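Local coordinates for putative uncharacterized protein (Neurospora crassa, PDB 3EUT), which probably acts as an acyltransferase, a type III pentaketide synthase of the chalcone and stilbene synthase family, here with a long fatty acid bound, at residues P14-P19 with I48-S53. Residues are numbered along the deposited sequence; the frame is centred on the assembly and turned at random.
With DCR (icosanoic acid), chain E.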
ATOM      1  N   PRO A  14      23.222  10.592   7.221  1.00 27.78           N
ATOM      2  CA  PRO A  14      24.484  11.128   7.780  1.00 28.39           C
ATOM      3  C   PRO A  14      24.364  12.021   9.022  1.00 29.01           C
ATOM      4  O   PRO A  14      25.327  12.144   9.781  1.00 29.43           O
ATOM      5  CB  PRO A  14      25.054  11.973   6.621  1.00 28.10           C
ATOM      6  CG  PRO A  14      24.320  11.513   5.399  1.00 28.76           C
ATOM      7  CD  PRO A  14      22.951  11.132   5.878  1.00 27.55           C
ATOM      8  N   TYR A  15      23.220  12.657   9.230  1.00 29.21           N
ATOM      9  CA  TYR A  15      23.133  13.660  10.289  1.00 30.41           C
ATOM     10  C   TYR A  15      22.493  13.164  11.568  1.00 30.66           C
ATOM     11  O   TYR A  15      21.545  12.363  11.555  1.00 30.57           O
ATOM     12  CB  TYR A  15      22.444  14.930   9.784  1.00 30.79           C
ATOM     13  CG  TYR A  15      23.131  15.518   8.574  1.00 32.30           C
ATOM     14  CD1 TYR A  15      24.068  16.537   8.706  1.00 34.01           C
ATOM     15  CD2 TYR A  15      22.844  15.043   7.291  1.00 33.02           C
ATOM     16  CE1 TYR A  15      24.706  17.078   7.582  1.00 34.78           C
ATOM     17  CE2 TYR A  15      23.463  15.568   6.172  1.00 34.22           C
ATOM     18  CZ  TYR A  15      24.389  16.588   6.321  1.00 34.28           C
ATOM     19  OH  TYR A  15      25.001  17.091   5.196  1.00 34.72           O
ATOM     20  N   SER A  16      23.037  13.631  12.683  1.00 31.01           N
ATOM     21  CA  SER A  16      22.508  13.280  13.981  1.00 31.49           C
ATOM     22  C   SER A  16      22.279  14.581  14.744  1.00 31.51           C
ATOM     23  O   SER A  16      23.233  15.308  15.042  1.00 32.26           O
ATOM     24  CB  SER A  16      23.477  12.325  14.682  1.00 31.71           C
ATOM     25  OG  SER A  16      22.983  11.929  15.939  1.00 33.95           O
ATOM     26  N   LEU A  17      21.013  14.885  15.029  1.00 30.47           N
ATOM     27  CA  LEU A  17      20.608  16.194  15.524  1.00 30.28           C
ATOM     28  C   LEU A  17      20.151  16.217  16.981  1.00 30.21           C
ATOM     29  O   LEU A  17      19.293  15.428  17.385  1.00 30.02           O
ATOM     30  CB  LEU A  17      19.479  16.754  14.647  1.00 29.96           C
ATOM     31  CG  LEU A  17      19.714  16.760  13.136  1.00 29.90           C
ATOM     32  CD1 LEU A  17      18.491  17.315  12.468  1.00 29.13           C
ATOM     33  CD2 LEU A  17      20.951  17.576  12.769  1.00 32.50           C
ATOM     34  N   GLY A  18      20.700  17.150  17.758  1.00 29.95           N
ATOM     35  CA  GLY A  18      20.244  17.364  19.132  1.00 30.22           C
ATOM     36  C   GLY A  18      18.949  18.157  19.137  1.00 30.69           C
ATOM     37  O   GLY A  18      18.492  18.587  18.083  1.00 30.68           O
ATOM     38  N   PRO A  19      18.344  18.364  20.320  1.00 31.68           N
ATOM     39  CA  PRO A  19      17.067  19.090  20.431  1.00 32.37           C
ATOM     40  C   PRO A  19      17.091  20.540  19.933  1.00 33.33           C
ATOM     41  O   PRO A  19      16.048  21.067  19.544  1.00 33.96           O
ATOM     42  CB  PRO A  19      16.770  19.066  21.939  1.00 32.72           C
ATOM     43  CG  PRO A  19      18.061  18.777  22.592  1.00 32.16           C
ATOM     44  CD  PRO A  19      18.824  17.904  21.634  1.00 31.71           C
ATOM     45  N   ILE A  48      14.918  11.364  24.190  1.00 27.79           N
ATOM     46  CA  ILE A  48      15.689  11.194  22.961  1.00 28.03           C
ATOM     47  C   ILE A  48      16.884  12.158  22.994  1.00 28.42           C
ATOM     48  O   ILE A  48      16.701  13.366  23.093  1.00 27.82           O
ATOM     49  CB  ILE A  48      14.858  11.506  21.690  1.00 28.18           C
ATOM     50  CG1 ILE A  48      13.567  10.678  21.633  1.00 28.55           C
ATOM     51  CG2 ILE A  48      15.698  11.263  20.441  1.00 28.83           C
ATOM     52  CD1 ILE A  48      12.572  11.142  20.530  1.00 27.73           C
ATOM     53  N   ASP A  49      18.098  11.616  22.920  1.00 28.77           N
ATOM     54  CA  ASP A  49      19.314  12.425  22.951  1.00 29.59           C
ATOM     55  C   ASP A  49      19.618  13.040  21.583  1.00 29.92           C
ATOM     56  O   ASP A  49      19.918  14.243  21.478  1.00 29.87           O
ATOM     57  CB  ASP A  49      20.494  11.570  23.429  1.00 29.86           C
ATOM     58  CG  ASP A  49      21.786  12.372  23.618  1.00 32.83           C
ATOM     59  OD1 ASP A  49      21.733  13.583  23.900  1.00 36.45           O
ATOM     60  OD2 ASP A  49      22.870  11.768  23.499  1.00 37.54           O
ATOM     61  N   GLN A  50      19.567  12.208  20.546  1.00 29.62           N
ATOM     62  CA  GLN A  50      19.862  12.638  19.174  1.00 30.19           C
ATOM     63  C   GLN A  50      18.936  11.950  18.185  1.00 28.83           C
ATOM     64  O   GLN A  50      18.540  10.797  18.389  1.00 28.68           O
ATOM     65  CB  GLN A  50      21.320  12.326  18.797  1.00 30.82           C
ATOM     66  CG  GLN A  50      22.350  13.027  19.672  1.00 34.94           C
ATOM     67  CD  GLN A  50      23.433  13.723  18.876  1.00 41.69           C
ATOM     68  OE1 GLN A  50      24.167  13.093  18.102  1.00 44.78           O
ATOM     69  NE2 GLN A  50      23.563  15.033  19.084  1.00 43.87           N
ATOM     70  N   ARG A  51      18.593  12.656  17.113  1.00 27.95           N
ATOM     71  CA  ARG A  51      17.757  12.081  16.068  1.00 27.30           C
ATOM     72  C   ARG A  51      18.442  12.037  14.713  1.00 26.82           C
ATOM     73  O   ARG A  51      19.180  12.961  14.337  1.00 25.95           O
ATOM     74  CB  ARG A  51      16.434  12.841  15.960  1.00 27.44           C
ATOM     75  CG  ARG A  51      15.490  12.487  17.076  1.00 30.00           C
ATOM     76  CD  ARG A  51      14.120  13.053  16.832  1.00 32.91           C
ATOM     77  NE  ARG A  51      14.048  14.454  17.218  1.00 34.61           N
ATOM     78  CZ  ARG A  51      13.074  15.281  16.855  1.00 35.44           C
ATOM     79  NH1 ARG A  51      12.082  14.847  16.087  1.00 33.45           N
ATOM     80  NH2 ARG A  51      13.088  16.545  17.277  1.00 36.11           N
ATOM     81  N   SER A  52      18.164  10.968  13.975  1.00 26.28           N
ATOM     82  CA  SER A  52      18.691  10.775  12.625  1.00 26.91           C
ATOM     83  C   SER A  52      17.933  11.605  11.598  1.00 26.60           C
ATOM     84  O   SER A  52      16.693  11.600  11.556  1.00 26.67           O
ATOM     85  CB  SER A  52      18.618   9.296  12.251  1.00 27.10           C
ATOM     86  OG  SER A  52      19.655   8.604  12.915  1.00 31.00           O
ATOM     87  N   SER A  53      18.671  12.323  10.762  1.00 25.66           N
ATOM     88  CA  SER A  53      18.031  13.115   9.717  1.00 25.78           C
ATOM     89  C   SER A  53      18.847  13.081   8.437  1.00 25.30           C
ATOM     90  O   SER A  53      20.075  12.965   8.465  1.00 25.14           O
ATOM     91  CB  SER A  53      17.858  14.570  10.184  1.00 25.79           C
ATOM     92  OG  SER A  53      17.335  15.376   9.150  1.00 26.80           O
TER
HETATM   93  O1  DCR E   1       1.307   9.092  12.656  1.00 59.49           O
HETATM   94  C1  DCR E   1       2.372   8.565  12.233  1.00 58.98           C
HETATM   95  O2  DCR E   1       2.414   7.414  11.737  1.00 58.61           O
HETATM   96  C2  DCR E   1       3.659   9.355  12.351  1.00 57.46           C
HETATM   97  C3  DCR E   1       4.495   9.351  11.068  1.00 55.65           C
HETATM   98  C4  DCR E   1       5.703  10.299  11.119  1.00 54.36           C
HETATM   99  C5  DCR E   1       5.340  11.721  11.543  1.00 52.55           C
HETATM  100  C6  DCR E   1       6.319  12.787  11.050  1.00 51.26           C
HETATM  101  C7  DCR E   1       6.209  14.063  11.886  1.00 50.42           C
HETATM  102  C8  DCR E   1       7.202  15.158  11.500  1.00 48.96           C
HETATM  103  C9  DCR E   1       8.338  15.213  12.516  1.00 48.09           C
HETATM  104  C10 DCR E   1       9.370  16.291  12.210  1.00 46.83           C
HETATM  105  C11 DCR E   1      10.689  15.953  12.898  1.00 45.53           C
HETATM  106  C12 DCR E   1      11.463  17.206  13.279  1.00 45.27           C
HETATM  107  C13 DCR E   1      12.662  17.411  12.371  1.00 45.00           C
HETATM  108  C14 DCR E   1      13.917  17.896  13.092  1.00 44.69           C
HETATM  109  C15 DCR E   1      15.065  17.981  12.092  1.00 44.66           C
HETATM  110  C16 DCR E   1      15.455  19.402  11.685  1.00 44.37           C
HETATM  111  C17 DCR E   1      15.355  19.641  10.175  1.00 44.94           C
HETATM  112  C18 DCR E   1      16.201  18.708   9.316  1.00 42.49           C
HETATM  113  C19 DCR E   1      16.241  19.228   7.888  1.00 42.59           C
HETATM  114  C20 DCR E   1      16.001  18.140   6.868  1.00 43.67           C
HETATM  115  O   HOH W   1      21.962   9.423  11.697  1.00 37.58           O
HETATM  116  O   HOH W   2      21.096  10.088  15.658  1.00 26.76           O
HETATM  117  O   HOH W   3      16.500  15.990  18.444  1.00 38.48           O
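Strands 15-17 and 51-53 pair as a small antiparallel ribbon, their axes 4.6 Å apart and their directions 140° apart. Tyr15 and Ser53 form one hydrogen-bonded pair, through Ser53 N to Tyr15 O (3.0 Å) and Tyr15 N to Ser53 O (3.3 Å). Leu17 and Arg51 form the other, joined by Leu17 N to Arg51 O (2.7 Å) and Arg51 N to Leu17 O (2.9 Å). Between them, Ser16 faces Ser52 in a non-hydrogen-bonded pair. On the Ser16 face, the serine OG, anti to its own N (chi1 -179°), donates to Gln50 OE1 at 2.7 Å, approaching from above the amide's carbonyl plane; a water also donates to this OG. A leucine at Gln50 would probably leave the Ser16 hydroxyl without this acceptor. Leu17, Arg51 and Ser53 lie on the opposite face with Tyr15, and these three meet the icosanoic acid chain. Leu17 CD1 packs against Ser53 CB (3.6 Å). Leu17 CD1 also lies 3.5 Å from DCR C15, and DCR C14 sits over one face of the Arg51 guanidinium. A water in that group's plane accepts from NE and donates to Leu17 O, while Ile198 O and Phe201 O hold NH2 and NH1. The ribbon thus lines one side of the lipid, consistent with a wall of an acyl-binding tunnel, apart from the nine-stranded core sheet; Ser53 OG hydrogen-bonds to Thr178 OG1, and Asp49 and Gln50 make backbone hydrogen bonds to Ile325 of helix 318-327.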